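PDB 6E20: galectin from Danio rerio, which binds beta-galactosides in glycans as a galectin-1-like lectin of fish innate immunity, and probably recognises the envelope glycoprotein of a fish rhabdovirus. Local coordinates for residues Asn29-Ile34 / His44-Phe49; Ile58-Phe63 / Ser104-Pro109. One frame throughout, in Å; residues are numbered along the deposited sequence.

Overall arrangement
Both contacts belong to the galectin beta-sandwich, and their centres lie about 10 Å apart. Interaction 1 lies within one antiparallel sheet, where strand 30-34 pairs with strand 40-47 as a hairpin. Interaction 2 spans the sandwich, packing strand 58-64 of that same sheet against strand 105-109, an outermost strand of the other. Along the chain they come in series, interaction 1 closing before interaction 2 opens. Strands 40-47 and 58-64 are sheet neighbours, with probable hydrogen bonds from Asn46 N to Val59 O and from His44 N to Asn61 O. The galactose is gripped from both contacts: these two adjacent strands supply His44, Asn46 and Asn61 to the glycan pocket, with Arg48 just beyond the end of the first.

Interaction 1: residues Asn29-Ile34 / His44-Phe49; sequences NFAINI and HMNPRF. With GAL (beta-D-galactopyranose), chain D; NDG (2-acetamido-2-deoxy-alpha-D-glucopyranose), chain C.
Pro47 sets CB and CG obliquely over one face of the Phe30 ring, an off-centre CH-pi contact with Pro47 CG 3.7 Å from Phe30 CZ. Phe49 CE2 approaches the same phenyl ring at its edge. On this inner side of the sheet, Met45 SD and Ile32 CD1 also meet, 4.0 Å apart, their side chains lying side by side. The backbones form an antiparallel hairpin: Ile32 and Met45 are a hydrogen-bonded pair, with Ile32 N to Met45 O at 2.9 Å and the reverse bond as well, while Asn33 and His44 are a non-hydrogen-bonded pair. Phe30 N still donates to Pro47 O, but Pro47 has no N-H to return the bond, and Phe30 O accepts Asn46 ND2 instead. With Asn46 CG anti to its backbone N (chi1 179°), ND2 reaches Phe30 O at 2.7 Å, arriving 63° out of the carbonyl plane, though the acceptor lies in the Asn46 amide plane. The other end of that amide, OD1, accepts Arg48 NE at 2.7 Å in a nearly straight bond (170°) that lies in the guanidinium plane. Asn46 is therefore a second-shell brace as well as part of the glycan pocket. Arg48, extended from CG to NE, carries its guanidinium to the disaccharide: NH2 donates to O4 of the galactose at 2.9 Å, and NH1 to O3 of the adjoining N-acetylglucosamine at 2.8 Å. NH2 also donates to that O3, bridging both sugars, while Asp54 forms a salt bridge with NH1. His44 NE2 meets the same galactose O4 at 2.9 Å, near the plane of its ring, and Trp68 packs against that imidazole. Galactose O4 thus hydrogen-bonds to two residues from one strand and the turn after it, consistent with selection of the axial hydroxyl that distinguishes galactose from glucose.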
ATOM      1  N   ASN B  29     -14.810   1.002 -15.336  1.00 23.31           N
ATOM      2  CA  ASN B  29     -14.761   1.938 -14.193  1.00 22.92           C
ATOM      3  C   ASN B  29     -13.854   1.344 -13.116  1.00 23.53           C
ATOM      4  O   ASN B  29     -13.543   0.104 -13.177  1.00 22.75           O
ATOM      5  CB  ASN B  29     -16.174   2.238 -13.668  1.00 25.47           C
ATOM      6  CG  ASN B  29     -16.753   1.153 -12.790  1.00 25.99           C
ATOM      7  OD1 ASN B  29     -16.970   0.020 -13.248  1.00 28.00           O
ATOM      8  ND2 ASN B  29     -16.949   1.479 -11.518  1.00 23.85           N
ATOM      9  N   PHE B  30     -13.504   2.164 -12.124  1.00 20.77           N
ATOM     10  CA  PHE B  30     -12.760   1.719 -10.919  1.00 22.88           C
ATOM     11  C   PHE B  30     -13.015   2.723  -9.819  1.00 22.50           C
ATOM     12  O   PHE B  30     -13.513   3.801 -10.146  1.00 25.09           O
ATOM     13  CB  PHE B  30     -11.262   1.533 -11.190  1.00 21.49           C
ATOM     14  CG  PHE B  30     -10.488   2.774 -11.545  1.00 23.11           C
ATOM     15  CD1 PHE B  30     -10.325   3.161 -12.868  1.00 24.59           C
ATOM     16  CD2 PHE B  30      -9.871   3.540 -10.560  1.00 25.05           C
ATOM     17  CE1 PHE B  30      -9.591   4.295 -13.196  1.00 25.26           C
ATOM     18  CE2 PHE B  30      -9.149   4.683 -10.881  1.00 23.12           C
ATOM     19  CZ  PHE B  30      -8.989   5.045 -12.203  1.00 25.37           C
ATOM     20  N   ALA B  31     -12.719   2.368  -8.575  1.00 23.18           N
ATOM     21  CA  ALA B  31     -13.013   3.247  -7.422  1.00 23.34           C
ATOM     22  C   ALA B  31     -11.914   3.121  -6.374  1.00 22.52           C
ATOM     23  O   ALA B  31     -11.412   1.999  -6.137  1.00 23.38           O
ATOM     24  CB  ALA B  31     -14.378   2.950  -6.838  1.00 23.90           C
ATOM     25  N   ILE B  32     -11.594   4.279  -5.801  1.00 23.23           N
ATOM     26  CA  ILE B  32     -10.764   4.503  -4.593  1.00 24.50           C
ATOM     27  C   ILE B  32     -11.739   4.828  -3.475  1.00 24.15           C
ATOM     28  O   ILE B  32     -12.555   5.757  -3.643  1.00 25.12           O
ATOM     29  CB  ILE B  32      -9.761   5.654  -4.801  1.00 26.01           C
ATOM     30  CG1 ILE B  32      -8.826   5.402  -5.993  1.00 26.80           C
ATOM     31  CG2 ILE B  32      -8.999   5.891  -3.522  1.00 26.47           C
ATOM     32  CD1 ILE B  32      -8.589   6.622  -6.853  1.00 31.72           C
ATOM     33  N   ASN B  33     -11.685   4.036  -2.418  1.00 23.58           N
ATOM     34  CA  ASN B  33     -12.551   4.163  -1.224  1.00 23.67           C
ATOM     35  C   ASN B  33     -11.627   4.491  -0.066  1.00 23.62           C
ATOM     36  O   ASN B  33     -10.753   3.654   0.229  1.00 21.43           O
ATOM     37  CB  ASN B  33     -13.356   2.879  -1.009  1.00 23.76           C
ATOM     38  CG  ASN B  33     -14.301   2.609  -2.158  1.00 24.79           C
ATOM     39  OD1 ASN B  33     -14.132   1.664  -2.945  1.00 29.09           O
ATOM     40  ND2 ASN B  33     -15.304   3.445  -2.273  1.00 24.90           N
ATOM     41  N   ILE B  34     -11.792   5.676   0.531  1.00 23.59           N
ATOM     42  CA  ILE B  34     -11.060   6.067   1.762  1.00 25.52           C
ATOM     43  C   ILE B  34     -12.086   6.237   2.895  1.00 26.17           C
ATOM     44  O   ILE B  34     -13.117   6.956   2.711  1.00 21.63           O
ATOM     45  CB  ILE B  34     -10.223   7.329   1.522  1.00 26.66           C
ATOM     46  CG1 ILE B  34      -9.265   7.179   0.332  1.00 28.83           C
ATOM     47  CG2 ILE B  34      -9.483   7.724   2.794  1.00 25.52           C
ATOM     48  CD1 ILE B  34      -8.655   8.505  -0.119  1.00 29.45           C
ATOM     49  N   HIS B  44     -15.531   8.070  -1.818  1.00 22.27           N
ATOM     50  CA  HIS B  44     -15.656   7.108  -2.930  1.00 23.24           C
ATOM     51  C   HIS B  44     -15.365   7.875  -4.220  1.00 23.75           C
ATOM     52  O   HIS B  44     -16.167   8.735  -4.581  1.00 24.75           O
ATOM     53  CB  HIS B  44     -17.042   6.478  -2.921  1.00 23.78           C
ATOM     54  CG  HIS B  44     -17.375   5.688  -4.139  1.00 22.15           C
ATOM     55  ND1 HIS B  44     -16.992   4.381  -4.269  1.00 22.67           N
ATOM     56  CD2 HIS B  44     -18.103   5.995  -5.243  1.00 23.49           C
ATOM     57  CE1 HIS B  44     -17.475   3.889  -5.405  1.00 23.11           C
ATOM     58  NE2 HIS B  44     -18.148   4.877  -6.050  1.00 21.86           N
ATOM     59  N   MET B  45     -14.243   7.602  -4.867  1.00 23.09           N
ATOM     60  CA  MET B  45     -13.894   8.321  -6.121  1.00 25.40           C
ATOM     61  C   MET B  45     -13.902   7.300  -7.252  1.00 23.73           C
ATOM     62  O   MET B  45     -13.092   6.362  -7.188  1.00 26.40           O
ATOM     63  CB  MET B  45     -12.531   8.996  -6.032  1.00 24.69           C
ATOM     64  CG  MET B  45     -12.171   9.706  -7.315  1.00 27.99           C
ATOM     65  SD  MET B  45     -10.458  10.166  -7.311  1.00 33.23           S
ATOM     66  CE  MET B  45     -10.214  10.473  -9.063  1.00 36.05           C
ATOM     67  N   ASN B  46     -14.765   7.508  -8.237  1.00 23.13           N
ATOM     68  CA  ASN B  46     -15.177   6.447  -9.185  1.00 23.45           C
ATOM     69  C   ASN B  46     -15.066   7.003 -10.598  1.00 23.08           C
ATOM     70  O   ASN B  46     -16.056   7.457 -11.179  1.00 25.66           O
ATOM     71  CB  ASN B  46     -16.537   5.898  -8.758  1.00 22.05           C
ATOM     72  CG  ASN B  46     -17.079   4.813  -9.659  1.00 22.68           C
ATOM     73  OD1 ASN B  46     -18.286   4.760  -9.881  1.00 21.75           O
ATOM     74  ND2 ASN B  46     -16.201   3.966 -10.173  1.00 18.96           N
ATOM     75  N   PRO B  47     -13.842   7.018 -11.178  1.00 23.11           N
ATOM     76  CA  PRO B  47     -13.681   7.236 -12.617  1.00 23.55           C
ATOM     77  C   PRO B  47     -14.432   6.152 -13.410  1.00 24.67           C
ATOM     78  O   PRO B  47     -14.195   4.977 -13.193  1.00 25.01           O
ATOM     79  CB  PRO B  47     -12.165   7.197 -12.816  1.00 24.68           C
ATOM     80  CG  PRO B  47     -11.605   7.596 -11.456  1.00 24.47           C
ATOM     81  CD  PRO B  47     -12.545   6.907 -10.485  1.00 23.89           C
ATOM     82  N   ARG B  48     -15.370   6.587 -14.254  1.00 23.37           N
ATOM     83  CA  ARG B  48     -16.225   5.736 -15.117  1.00 23.83           C
ATOM     84  C   ARG B  48     -15.864   5.967 -16.591  1.00 24.35           C
ATOM     85  O   ARG B  48     -16.196   7.048 -17.132  1.00 22.71           O
ATOM     86  CB  ARG B  48     -17.690   6.048 -14.797  1.00 25.00           C
ATOM     87  CG  ARG B  48     -18.088   5.710 -13.361  1.00 22.37           C
ATOM     88  CD  ARG B  48     -19.529   6.112 -13.079  1.00 23.53           C
ATOM     89  NE  ARG B  48     -19.930   5.818 -11.705  1.00 23.58           N
ATOM     90  CZ  ARG B  48     -21.156   5.990 -11.221  1.00 23.57           C
ATOM     91  NH1 ARG B  48     -22.125   6.465 -11.981  1.00 25.06           N
ATOM     92  NH2 ARG B  48     -21.422   5.678  -9.976  1.00 23.39           N
ATOM     93  N   PHE B  49     -15.241   4.973 -17.230  1.00 23.33           N
ATOM     94  CA  PHE B  49     -15.060   4.943 -18.701  1.00 24.48           C
ATOM     95  C   PHE B  49     -16.457   4.856 -19.311  1.00 25.39           C
ATOM     96  O   PHE B  49     -16.839   5.706 -20.161  1.00 25.34           O
ATOM     97  CB  PHE B  49     -14.177   3.766 -19.133  1.00 24.72           C
ATOM     98  CG  PHE B  49     -12.761   3.891 -18.639  1.00 25.17           C
ATOM     99  CD1 PHE B  49     -11.884   4.767 -19.264  1.00 23.72           C
ATOM    100  CD2 PHE B  49     -12.342   3.221 -17.495  1.00 22.66           C
ATOM    101  CE1 PHE B  49     -10.597   4.943 -18.780  1.00 24.93           C
ATOM    102  CE2 PHE B  49     -11.049   3.371 -17.030  1.00 23.20           C
ATOM    103  CZ  PHE B  49     -10.180   4.252 -17.662  1.00 25.00           C
TER
HETATM  104  C1  GAL D   2     -23.888   4.100  -7.843  1.00 24.83           C
HETATM  105  C2  GAL D   2     -22.957   2.945  -8.114  1.00 25.89           C
HETATM  106  C3  GAL D   2     -22.072   2.696  -6.897  1.00 25.32           C
HETATM  107  C4  GAL D   2     -21.365   3.994  -6.503  1.00 23.87           C
HETATM  108  C5  GAL D   2     -22.427   5.091  -6.274  1.00 24.24           C
HETATM  109  C6  GAL D   2     -21.832   6.479  -5.931  1.00 24.08           C
HETATM  110  O2  GAL D   2     -23.786   1.808  -8.367  1.00 25.31           O
HETATM  111  O3  GAL D   2     -21.125   1.699  -7.193  1.00 23.75           O
HETATM  112  O4  GAL D   2     -20.491   4.305  -7.589  1.00 20.52           O
HETATM  113  O5  GAL D   2     -23.203   5.258  -7.458  1.00 25.28           O
HETATM  114  O6  GAL D   2     -22.850   7.497  -5.934  1.00 22.41           O
HETATM  115  C1  NDG C   1     -27.978   6.544 -10.112  1.00 26.96           C
HETATM  116  C2  NDG C   1     -26.547   7.114 -10.408  1.00 25.52           C
HETATM  117  C3  NDG C   1     -25.454   6.108 -10.265  1.00 26.10           C
HETATM  118  C4  NDG C   1     -25.629   5.277  -9.004  1.00 23.67           C
HETATM  119  C5  NDG C   1     -26.990   4.579  -9.072  1.00 26.99           C
HETATM  120  C6  NDG C   1     -27.221   3.594  -7.909  1.00 25.00           C
HETATM  121  C7  NDG C   1     -26.810   8.830 -11.925  1.00 35.05           C
HETATM  122  C8  NDG C   1     -26.822  10.103 -12.735  1.00 33.47           C
HETATM  123  O5  NDG C   1     -28.023   5.570  -9.063  1.00 25.57           O
HETATM  124  O3  NDG C   1     -24.283   6.917 -10.276  1.00 22.67           O
HETATM  125  O4  NDG C   1     -24.588   4.316  -9.059  1.00 25.54           O
HETATM  126  O6  NDG C   1     -27.027   4.288  -6.664  1.00 27.16           O
HETATM  127  O7  NDG C   1     -27.483   8.545 -11.120  1.00 34.19           O
HETATM  128  N2  NDG C   1     -26.182   7.711 -11.727  1.00 30.83           N
HETATM  129  O1  NDG C   1     -28.560   6.002 -11.281  1.00 28.44           O

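Interaction 2: residues Ile58-Phe63 / Ser104-Pro109; sequences IVCNSF and SEIHFP. With GAL (beta-D-galactopyranose), chain D.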
ATOM      1  N   ILE B  58     -16.045  11.260 -13.714  1.00 24.02           N
ATOM      2  CA  ILE B  58     -15.595  10.927 -12.337  1.00 24.91           C
ATOM      3  C   ILE B  58     -16.767  11.228 -11.400  1.00 22.80           C
ATOM      4  O   ILE B  58     -17.214  12.384 -11.348  1.00 22.98           O
ATOM      5  CB  ILE B  58     -14.312  11.690 -11.932  1.00 26.27           C
ATOM      6  CG1 ILE B  58     -13.191  11.571 -12.974  1.00 25.32           C
ATOM      7  CG2 ILE B  58     -13.829  11.221 -10.567  1.00 24.25           C
ATOM      8  CD1 ILE B  58     -12.009  12.459 -12.648  1.00 25.19           C
ATOM      9  N   VAL B  59     -17.278  10.195 -10.736  1.00 22.70           N
ATOM     10  CA  VAL B  59     -18.335  10.331  -9.701  1.00 23.87           C
ATOM     11  C   VAL B  59     -17.700  10.201  -8.322  1.00 22.32           C
ATOM     12  O   VAL B  59     -17.038   9.169  -8.045  1.00 23.75           O
ATOM     13  CB  VAL B  59     -19.468   9.310  -9.908  1.00 23.12           C
ATOM     14  CG1 VAL B  59     -20.496   9.427  -8.789  1.00 23.12           C
ATOM     15  CG2 VAL B  59     -20.115   9.482 -11.268  1.00 22.66           C
ATOM     16  N   CYS B  60     -17.875  11.213  -7.479  1.00 20.97           N
ATOM     17  CA  CYS B  60     -17.453  11.148  -6.059  1.00 23.94           C
ATOM     18  C   CYS B  60     -18.703  11.137  -5.175  1.00 23.92           C
ATOM     19  O   CYS B  60     -19.698  11.808  -5.509  1.00 24.04           O
ATOM     20  CB  CYS B  60     -16.512  12.285  -5.684  1.00 25.84           C
ATOM     21  SG  CYS B  60     -14.986  12.262  -6.670  1.00 27.74           S
ATOM     22  N   ASN B  61     -18.645  10.381  -4.090  1.00 23.98           N
ATOM     23  CA  ASN B  61     -19.769  10.275  -3.128  1.00 23.03           C
ATOM     24  C   ASN B  61     -19.206   9.785  -1.805  1.00 24.15           C
ATOM     25  O   ASN B  61     -17.989   9.477  -1.710  1.00 24.10           O
ATOM     26  CB  ASN B  61     -20.884   9.362  -3.660  1.00 24.85           C
ATOM     27  CG  ASN B  61     -22.249   9.743  -3.126  1.00 23.63           C
ATOM     28  OD1 ASN B  61     -22.344  10.441  -2.116  1.00 24.80           O
ATOM     29  ND2 ASN B  61     -23.301   9.312  -3.801  1.00 23.32           N
ATOM     30  N   SER B  62     -20.070   9.690  -0.816  1.00 23.49           N
ATOM     31  CA  SER B  62     -19.722   9.102   0.488  1.00 25.80           C
ATOM     32  C   SER B  62     -20.771   8.034   0.771  1.00 23.15           C
ATOM     33  O   SER B  62     -21.861   8.162   0.239  1.00 24.46           O
ATOM     34  CB  SER B  62     -19.649  10.135   1.559  1.00 24.91           C
ATOM     35  OG  SER B  62     -20.865  10.814   1.632  1.00 25.55           O
ATOM     36  N   PHE B  63     -20.399   7.003   1.521  1.00 25.09           N
ATOM     37  CA  PHE B  63     -21.265   5.834   1.827  1.00 26.16           C
ATOM     38  C   PHE B  63     -21.249   5.639   3.335  1.00 27.73           C
ATOM     39  O   PHE B  63     -20.161   5.507   3.912  1.00 25.62           O
ATOM     40  CB  PHE B  63     -20.772   4.586   1.088  1.00 27.65           C
ATOM     41  CG  PHE B  63     -21.624   3.363   1.335  1.00 29.48           C
ATOM     42  CD1 PHE B  63     -22.806   3.173   0.641  1.00 31.32           C
ATOM     43  CD2 PHE B  63     -21.259   2.427   2.286  1.00 30.78           C
ATOM     44  CE1 PHE B  63     -23.616   2.074   0.899  1.00 33.79           C
ATOM     45  CE2 PHE B  63     -22.045   1.308   2.525  1.00 35.03           C
ATOM     46  CZ  PHE B  63     -23.228   1.140   1.836  1.00 36.20           C
ATOM     47  N   SER B 104      -5.184  18.957 -13.052  1.00 36.87           N
ATOM     48  CA  SER B 104      -6.535  19.458 -12.692  1.00 34.96           C
ATOM     49  C   SER B 104      -6.926  18.921 -11.309  1.00 31.88           C
ATOM     50  O   SER B 104      -6.253  17.991 -10.824  1.00 27.56           O
ATOM     51  CB  SER B 104      -7.530  19.076 -13.725  1.00 34.90           C
ATOM     52  OG  SER B 104      -7.591  17.665 -13.826  1.00 36.85           O
ATOM     53  N   GLU B 105      -7.955  19.501 -10.688  1.00 31.37           N
ATOM     54  CA  GLU B 105      -8.325  19.225  -9.268  1.00 32.64           C
ATOM     55  C   GLU B 105      -9.812  18.924  -9.129  1.00 31.60           C
ATOM     56  O   GLU B 105     -10.608  19.497  -9.902  1.00 35.86           O
ATOM     57  CB  GLU B 105      -8.050  20.420  -8.356  1.00 31.48           C
ATOM     58  CG  GLU B 105      -6.586  20.678  -8.148  1.00 34.18           C
ATOM     59  CD  GLU B 105      -6.293  21.923  -7.338  1.00 35.34           C
ATOM     60  OE1 GLU B 105      -7.255  22.632  -6.932  1.00 38.46           O
ATOM     61  OE2 GLU B 105      -5.118  22.153  -7.084  1.00 35.62           O
ATOM     62  N   ILE B 106     -10.157  18.122  -8.121  1.00 30.55           N
ATOM     63  CA  ILE B 106     -11.547  17.835  -7.677  1.00 30.67           C
ATOM     64  C   ILE B 106     -11.607  18.205  -6.200  1.00 29.62           C
ATOM     65  O   ILE B 106     -10.701  17.776  -5.458  1.00 25.87           O
ATOM     66  CB  ILE B 106     -11.919  16.349  -7.865  1.00 32.29           C
ATOM     67  CG1 ILE B 106     -11.763  15.897  -9.311  1.00 33.92           C
ATOM     68  CG2 ILE B 106     -13.324  16.069  -7.340  1.00 34.32           C
ATOM     69  CD1 ILE B 106     -11.923  14.400  -9.513  1.00 33.76           C
ATOM     70  N   HIS B 107     -12.640  18.942  -5.794  1.00 27.99           N
ATOM     71  CA  HIS B 107     -12.911  19.305  -4.384  1.00 28.69           C
ATOM     72  C   HIS B 107     -14.112  18.472  -3.976  1.00 26.69           C
ATOM     73  O   HIS B 107     -15.113  18.572  -4.659  1.00 30.71           O
ATOM     74  CB  HIS B 107     -13.191  20.808  -4.248  1.00 33.34           C
ATOM     75  CG  HIS B 107     -12.009  21.667  -4.542  1.00 39.18           C
ATOM     76  ND1 HIS B 107     -11.489  21.812  -5.822  1.00 45.93           N
ATOM     77  CD2 HIS B 107     -11.226  22.412  -3.730  1.00 47.44           C
ATOM     78  CE1 HIS B 107     -10.431  22.605  -5.779  1.00 50.91           C
ATOM     79  NE2 HIS B 107     -10.243  22.985  -4.498  1.00 52.34           N
ATOM     80  N   PHE B 108     -13.991  17.624  -2.963  1.00 24.55           N
ATOM     81  CA  PHE B 108     -15.126  16.819  -2.443  1.00 24.10           C
ATOM     82  C   PHE B 108     -15.173  16.997  -0.931  1.00 23.57           C
ATOM     83  O   PHE B 108     -14.152  16.825  -0.274  1.00 23.39           O
ATOM     84  CB  PHE B 108     -14.998  15.348  -2.850  1.00 23.42           C
ATOM     85  CG  PHE B 108     -16.156  14.517  -2.347  1.00 23.86           C
ATOM     86  CD1 PHE B 108     -17.335  14.439  -3.063  1.00 23.52           C
ATOM     87  CD2 PHE B 108     -16.096  13.893  -1.117  1.00 23.16           C
ATOM     88  CE1 PHE B 108     -18.419  13.733  -2.562  1.00 24.14           C
ATOM     89  CE2 PHE B 108     -17.177  13.169  -0.633  1.00 24.27           C
ATOM     90  CZ  PHE B 108     -18.334  13.094  -1.349  1.00 22.93           C
ATOM     91  N   PRO B 109     -16.323  17.372  -0.333  1.00 21.47           N
ATOM     92  CA  PRO B 109     -16.377  17.572   1.104  1.00 22.77           C
ATOM     93  C   PRO B 109     -16.082  16.298   1.896  1.00 24.72           C
ATOM     94  O   PRO B 109     -16.542  15.203   1.559  1.00 24.09           O
ATOM     95  CB  PRO B 109     -17.801  18.081   1.352  1.00 23.84           C
ATOM     96  CG  PRO B 109     -18.584  17.487   0.215  1.00 24.29           C
ATOM     97  CD  PRO B 109     -17.632  17.587  -0.963  1.00 23.52           C
TER
HETATM   98  C1  GAL D   2     -23.888   4.100  -7.843  1.00 24.83           C
HETATM   99  C2  GAL D   2     -22.957   2.945  -8.114  1.00 25.89           C
HETATM  100  C3  GAL D   2     -22.072   2.696  -6.897  1.00 25.32           C
HETATM  101  C4  GAL D   2     -21.365   3.994  -6.503  1.00 23.87           C
HETATM  102  C5  GAL D   2     -22.427   5.091  -6.274  1.00 24.24           C
HETATM  103  C6  GAL D   2     -21.832   6.479  -5.931  1.00 24.08           C
HETATM  104  O2  GAL D   2     -23.786   1.808  -8.367  1.00 25.31           O
HETATM  105  O3  GAL D   2     -21.125   1.699  -7.193  1.00 23.75           O
HETATM  106  O4  GAL D   2     -20.491   4.305  -7.589  1.00 20.52           O
HETATM  107  O5  GAL D   2     -23.203   5.258  -7.458  1.00 25.28           O
HETATM  108  O6  GAL D   2     -22.850   7.497  -5.934  1.00 22.41           O
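Phe108 brings its ring against the backbone of the opposing strand: CZ lies 3.5 Å from the peptide carbon C of Asn61. CG anti to the backbone N (chi1 -179°) carries the ring across the gap, with CD1 at 3.5 Å from Cys60 CB and CE1 close to Asn61 N. Behind it, Pro109 CD covers one face, and His72 makes an edge-to-face contact with the ring. Ile106 crosses Ile58 at a slant, its CD1 3.7 Å from Ile58 CD1 and near Ile58 CG2 as well, and its CG2 lies 4.2 Å from Cys60 SG. The strand axes come no closer than 8.1 Å and run within 17° of parallel. No hydrogen bond joins them, which is the geometry of two sheets facing each other across the galectin jelly-roll sandwich. Ile58, Cys60, Ile106 and Phe108 all point inward, and Met45 and Leu43 of strand 40-47 adjoin them in the same core. Asn61 points the other way, onto the sugar-binding face, where its ND2 donates to galactose O6 at 2.8 Å in a nearly straight bond (171°) and also to the backbone O of the modified cysteine at position 69. Its OD1 accepts the backbone N of Ser62 at 2.7 Å and a bond from Arg111 NH1, which also binds Ser62 OG; held at both ends, the amide would keep ND2 turned to the sugar.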